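Local coordinates for protein diaminopropionate ammonia-lyase (Escherichia coli, PDB 4D9I) that catalyses the pyridoxal-phosphate-dependent alpha,beta-elimination of both L- and D-2,3-diaminopropionate to pyruvate and ammonia, working as a homodimer, at residues B[51-54]-B[55-59]; B[146-149]-B[150-154]. All blocks are in the same frame, centred on the assembly; numbering follows the deposited sequence.

Interaction 1 (B[51-54]-B[55-59])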
ATOM      1  N   ASP B  51     -14.859   2.943   4.977  1.00 20.70           N
ATOM      2  CA  ASP B  51     -15.786   4.066   4.744  1.00 22.02           C
ATOM      3  C   ASP B  51     -15.363   5.003   3.611  1.00 21.67           C
ATOM      4  O   ASP B  51     -16.197   5.430   2.788  1.00 22.23           O
ATOM      5  CB  ASP B  51     -15.988   4.897   6.015  1.00 23.56           C
ATOM      6  CG  ASP B  51     -16.813   4.179   7.085  1.00 25.05           C
ATOM      7  OD1 ASP B  51     -17.360   3.060   6.875  1.00 25.23           O
ATOM      8  OD2 ASP B  51     -16.928   4.762   8.175  1.00 26.70           O
ATOM      9  N   ASP B  52     -14.088   5.381   3.599  1.00 21.22           N
ATOM     10  CA  ASP B  52     -13.636   6.350   2.612  1.00 21.18           C
ATOM     11  C   ASP B  52     -13.617   5.731   1.211  1.00 20.44           C
ATOM     12  O   ASP B  52     -13.977   6.403   0.225  1.00 20.60           O
ATOM     13  CB  ASP B  52     -12.282   6.965   3.009  1.00 21.54           C
ATOM     14  CG  ASP B  52     -12.400   7.838   4.240  1.00 22.81           C
ATOM     15  OD1 ASP B  52     -13.479   8.418   4.428  1.00 24.01           O
ATOM     16  OD2 ASP B  52     -11.453   7.945   5.035  1.00 23.15           O
ATOM     17  N   LEU B  53     -13.270   4.448   1.132  1.00 19.39           N
ATOM     18  CA  LEU B  53     -13.341   3.718  -0.145  1.00 19.18           C
ATOM     19  C   LEU B  53     -14.806   3.579  -0.608  1.00 19.93           C
ATOM     20  O   LEU B  53     -15.114   3.689  -1.819  1.00 19.97           O
ATOM     21  CB  LEU B  53     -12.639   2.335  -0.047  1.00 18.17           C
ATOM     22  CG  LEU B  53     -12.338   1.618  -1.382  1.00 17.70           C
ATOM     23  CD1 LEU B  53     -11.149   2.287  -2.085  1.00 17.69           C
ATOM     24  CD2 LEU B  53     -12.097   0.117  -1.233  1.00 17.00           C
ATOM     25  N   ALA B  54     -15.717   3.368   0.351  1.00 20.58           N
ATOM     26  CA  ALA B  54     -17.136   3.266   0.017  1.00 21.76           C
ATOM     27  C   ALA B  54     -17.663   4.590  -0.563  1.00 23.30           C
ATOM     28  O   ALA B  54     -18.399   4.597  -1.555  1.00 23.63           O
ATOM     29  CB  ALA B  54     -17.949   2.839   1.235  1.00 22.38           C
ATOM     30  N   ASN B  55     -17.266   5.708   0.042  1.00 24.42           N
ATOM     31  CA  ASN B  55     -17.594   7.034  -0.495  1.00 26.15           C
ATOM     32  C   ASN B  55     -17.039   7.227  -1.923  1.00 25.65           C
ATOM     33  O   ASN B  55     -17.772   7.606  -2.833  1.00 26.13           O
ATOM     34  CB  ASN B  55     -17.072   8.109   0.458  1.00 28.04           C
ATOM     35  CG  ASN B  55     -17.365   9.519  -0.016  1.00 30.38           C
ATOM     36  OD1 ASN B  55     -18.506   9.882  -0.253  1.00 32.31           O
ATOM     37  ND2 ASN B  55     -16.325  10.329  -0.141  1.00 31.72           N
ATOM     38  N   LEU B  56     -15.756   6.925  -2.121  1.00 24.05           N
ATOM     39  CA  LEU B  56     -15.156   6.991  -3.461  1.00 23.69           C
ATOM     40  C   LEU B  56     -15.890   6.124  -4.507  1.00 23.49           C
ATOM     41  O   LEU B  56     -16.086   6.551  -5.643  1.00 23.92           O
ATOM     42  CB  LEU B  56     -13.680   6.570  -3.415  1.00 22.37           C
ATOM     43  CG  LEU B  56     -12.900   6.658  -4.740  1.00 22.47           C
ATOM     44  CD1 LEU B  56     -12.721   8.105  -5.250  1.00 23.01           C
ATOM     45  CD2 LEU B  56     -11.547   6.000  -4.557  1.00 21.77           C
ATOM     46  N   PHE B  57     -16.299   4.917  -4.112  1.00 22.76           N
ATOM     47  CA  PHE B  57     -16.918   3.991  -5.046  1.00 22.94           C
ATOM     48  C   PHE B  57     -18.402   4.234  -5.192  1.00 24.21           C
ATOM     49  O   PHE B  57     -19.045   3.574  -5.997  1.00 25.12           O
ATOM     50  CB  PHE B  57     -16.704   2.523  -4.611  1.00 22.04           C
ATOM     51  CG  PHE B  57     -15.309   2.014  -4.823  1.00 21.04           C
ATOM     52  CD1 PHE B  57     -14.309   2.830  -5.341  1.00 21.07           C
ATOM     53  CD2 PHE B  57     -14.978   0.713  -4.455  1.00 20.35           C
ATOM     54  CE1 PHE B  57     -13.018   2.349  -5.515  1.00 20.65           C
ATOM     55  CE2 PHE B  57     -13.689   0.240  -4.627  1.00 19.88           C
ATOM     56  CZ  PHE B  57     -12.710   1.060  -5.154  1.00 19.63           C
ATOM     57  N   GLY B  58     -18.953   5.147  -4.401  1.00 24.90           N
ATOM     58  CA  GLY B  58     -20.363   5.493  -4.535  1.00 26.54           C
ATOM     59  C   GLY B  58     -21.317   4.470  -3.935  1.00 26.96           C
ATOM     60  O   GLY B  58     -22.453   4.335  -4.392  1.00 28.56           O
ATOM     61  N   VAL B  59     -20.870   3.734  -2.924  1.00 26.16           N
ATOM     62  CA  VAL B  59     -21.809   2.897  -2.146  1.00 26.75           C
ATOM     63  C   VAL B  59     -21.862   3.396  -0.700  1.00 27.00           C
ATOM     64  O   VAL B  59     -21.106   4.300  -0.344  1.00 26.38           O
ATOM     65  CB  VAL B  59     -21.475   1.395  -2.233  1.00 26.16           C
ATOM     66  CG1 VAL B  59     -21.666   0.900  -3.673  1.00 26.36           C
ATOM     67  CG2 VAL B  59     -20.066   1.104  -1.702  1.00 24.13           C
TER
HETATM   68  O   HOH W   1     -13.704   9.091   0.198  1.00 24.39           O
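Leu53 holds CG anti to its backbone N, beside its carbonyl carbon (chi1 -166°), while the CG of Phe57 lies beside its backbone N (chi1 -74°). These two torsions bring the leucine branch onto one face of the ring, one helical turn on. Leu53 CG makes a CH-pi contact 4.0 Å from the centroid of the Phe57 ring. It sits offset toward the rim, and Leu53 CD1 reaches Phe57 CZ at 3.7 Å. The backbone bond from Phe57 N to Leu53 O (2.9 Å) ties the same pair. A water bridges Asp52 O and Asn55 ND2 on the polar side. The helix ends in a Schellman motif: Gly58 has positive phi, and Val59 N bonds back to Ala54 O at 3.0 Å. Val59 CG2 then lies 4.0 Å from Ala54 CB. With an alanine in place of Phe57, Leu53 would probably lose the ring face it rests on, and His351 its stacking partner. Helix 51-57 lies between strands 47-49 and 61-66 in the chain. Ala54 and Phe57 pack on Ile62 of strand 61-66, Phe57 also meets helix 338-352, and Leu53 and Leu56 touch Trp390 of the second subunit.

Interaction 2 (B[146-149]-B[150-154])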
ATOM      1  N   SER B 146       4.139 -25.205  -6.691  1.00 56.12           N
ATOM      2  CA  SER B 146       3.856 -24.701  -5.341  1.00 51.87           C
ATOM      3  C   SER B 146       4.957 -23.844  -4.735  1.00 52.43           C
ATOM      4  O   SER B 146       6.115 -24.223  -4.736  1.00 55.49           O
ATOM      5  CB  SER B 146       3.548 -25.860  -4.385  1.00 50.08           C
ATOM      6  OG  SER B 146       2.248 -26.357  -4.600  1.00 47.98           O
ATOM      7  N   ALA B 147       4.562 -22.698  -4.189  1.00 49.81           N
ATOM      8  CA  ALA B 147       5.484 -21.764  -3.545  1.00 50.27           C
ATOM      9  C   ALA B 147       6.164 -22.464  -2.382  1.00 50.06           C
ATOM     10  O   ALA B 147       5.493 -23.017  -1.512  1.00 47.33           O
ATOM     11  CB  ALA B 147       4.731 -20.531  -3.052  1.00 47.26           C
ATOM     12  N   GLN B 148       7.492 -22.423  -2.375  1.00 53.22           N
ATOM     13  CA  GLN B 148       8.304 -23.041  -1.324  1.00 54.00           C
ATOM     14  C   GLN B 148       7.871 -22.619   0.080  1.00 50.71           C
ATOM     15  O   GLN B 148       7.906 -23.425   1.013  1.00 50.26           O
ATOM     16  CB  GLN B 148       9.785 -22.716  -1.534  1.00 58.51           C
ATOM     17  CG  GLN B 148      10.738 -23.584  -0.725  1.00 60.70           C
ATOM     18  CD  GLN B 148      10.778 -25.016  -1.215  1.00 62.19           C
ATOM     19  OE1 GLN B 148      10.298 -25.929  -0.545  1.00 59.78           O
ATOM     20  NE2 GLN B 148      11.351 -25.215  -2.402  1.00 66.03           N
ATOM     21  N   GLU B 149       7.461 -21.362   0.228  1.00 48.67           N
ATOM     22  CA  GLU B 149       7.003 -20.861   1.524  1.00 46.10           C
ATOM     23  C   GLU B 149       5.803 -21.632   2.059  1.00 42.61           C
ATOM     24  O   GLU B 149       5.721 -21.902   3.255  1.00 41.75           O
ATOM     25  CB  GLU B 149       6.657 -19.371   1.460  1.00 44.92           C
ATOM     26  CG  GLU B 149       6.349 -18.774   2.827  1.00 43.51           C
ATOM     27  CD  GLU B 149       5.935 -17.307   2.783  1.00 42.19           C
ATOM     28  OE1 GLU B 149       6.011 -16.679   1.715  1.00 43.38           O
ATOM     29  OE2 GLU B 149       5.542 -16.785   3.836  1.00 40.89           O
ATOM     30  N   ARG B 150       4.872 -21.973   1.176  1.00 41.15           N
ATOM     31  CA  ARG B 150       3.672 -22.681   1.592  1.00 38.21           C
ATOM     32  C   ARG B 150       4.001 -24.137   1.980  1.00 39.26           C
ATOM     33  O   ARG B 150       3.442 -24.674   2.951  1.00 37.93           O
ATOM     34  CB  ARG B 150       2.593 -22.610   0.509  1.00 37.08           C
ATOM     35  CG  ARG B 150       2.057 -21.213   0.254  1.00 36.21           C
ATOM     36  CD  ARG B 150       1.017 -21.216  -0.852  1.00 35.71           C
ATOM     37  NE  ARG B 150       0.311 -19.945  -0.875  1.00 34.33           N
ATOM     38  CZ  ARG B 150       0.235 -19.118  -1.915  1.00 35.36           C
ATOM     39  NH1 ARG B 150       0.790 -19.416  -3.082  1.00 38.11           N
ATOM     40  NH2 ARG B 150      -0.440 -17.988  -1.782  1.00 34.03           N
ATOM     41  N   VAL B 151       4.920 -24.751   1.236  1.00 42.29           N
ATOM     42  CA  VAL B 151       5.475 -26.069   1.564  1.00 43.84           C
ATOM     43  C   VAL B 151       6.059 -26.019   2.970  1.00 43.80           C
ATOM     44  O   VAL B 151       5.712 -26.823   3.835  1.00 42.18           O
ATOM     45  CB  VAL B 151       6.575 -26.483   0.550  1.00 48.06           C
ATOM     46  CG1 VAL B 151       7.281 -27.754   0.992  1.00 50.33           C
ATOM     47  CG2 VAL B 151       5.983 -26.632  -0.843  1.00 48.54           C
ATOM     48  N   ASP B 152       6.918 -25.025   3.187  1.00 45.55           N
ATOM     49  CA  ASP B 152       7.594 -24.845   4.460  1.00 46.70           C
ATOM     50  C   ASP B 152       6.627 -24.590   5.625  1.00 43.20           C
ATOM     51  O   ASP B 152       6.862 -25.080   6.731  1.00 43.96           O
ATOM     52  CB  ASP B 152       8.685 -23.761   4.332  1.00 49.98           C
ATOM     53  CG  ASP B 152       9.891 -24.244   3.508  1.00 54.81           C
ATOM     54  OD1 ASP B 152       9.977 -25.458   3.237  1.00 55.58           O
ATOM     55  OD2 ASP B 152      10.747 -23.414   3.115  1.00 58.29           O
ATOM     56  N   ALA B 153       5.536 -23.866   5.375  1.00 39.67           N
ATOM     57  CA  ALA B 153       4.510 -23.615   6.405  1.00 36.75           C
ATOM     58  C   ALA B 153       3.932 -24.928   6.912  1.00 35.51           C
ATOM     59  O   ALA B 153       3.676 -25.096   8.095  1.00 34.92           O
ATOM     60  CB  ALA B 153       3.387 -22.731   5.868  1.00 33.82           C
ATOM     61  N   ILE B 154       3.743 -25.861   5.999  1.00 35.64           N
ATOM     62  CA  ILE B 154       3.220 -27.181   6.352  1.00 35.07           C
ATOM     63  C   ILE B 154       4.258 -28.043   7.087  1.00 38.13           C
ATOM     64  O   ILE B 154       3.961 -28.620   8.141  1.00 37.96           O
ATOM     65  CB  ILE B 154       2.608 -27.849   5.111  1.00 34.50           C
ATOM     66  CG1 ILE B 154       1.291 -27.105   4.766  1.00 31.54           C
ATOM     67  CG2 ILE B 154       2.355 -29.333   5.360  1.00 34.80           C
ATOM     68  CD1 ILE B 154       0.865 -27.204   3.317  1.00 31.79           C
TER
HETATM   69  O   HOH W   2       1.824 -21.827  -4.312  1.00 44.89           O
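Ala147 stands at the N-cap of helix 148-155, and its carbonyl O accepts two hydrogen bonds, one from Val151 N (3.3 Å), which lies in the carbonyl plane with a nearly straight N-H angle of 166°, and one from Arg150 N (2.9 Å), which comes from above that plane at a more bent 130°.

Arg150 runs extended from CG to NE and lays its guanidinium beside Ala147, at the start of the helix. There NH1 comes within 4.1 Å of Ala147 CB. A water lies in the guanidinium plane, at its edge, and accepts from Arg150 NH1 and from Ala147 N, each at 2.9 Å. It thus links the side chain to the backbone just ahead of the helix. Thr380 OG1 takes a hydrogen bond from Arg150 NH2.

Gln148 bends at chi2, which swings OE1 toward Val151, 3.8 Å from Val151 CG1. The planes of the Gln148 amide and the Asp152 carboxylate are 31° apart, and Gln148 CG lies 3.8 Å from Asp152 OD2. The backbone bond from Asp152 N to Gln148 O joins the same pair. Glu149 extends the other way, and its OE1 accepts from Val382 N.

The helix is the crossover of a beta-alpha-beta unit between strands 137-142 and 160-163. Val151 packs on Met142 of the first strand and on Cys161 and Val163 of the second, and Ile154 adds Ile140.

How the interactions relate
Interaction 1 comes first along the chain, and interaction 2 follows some ninety residues later. Their centres are 36 Å apart and their nearest atoms about 22 Å, so they do not touch. Both belong to the same fold type II pyridoxal-phosphate enzyme, but their helices pack against different beta-sheets. Helix 51-57 follows edge strand 47-49 of the mixed sheet. Helix 148-155 belongs to the four-stranded parallel sheet. Interaction 1 is structural packing that also meets the second subunit. Interaction 2 has no contact with the other chain. It starts a helix close to the active site: the side chain of Ser146 is about 5 Å from that of Asp120, the probable proton acceptor for the L-isomer.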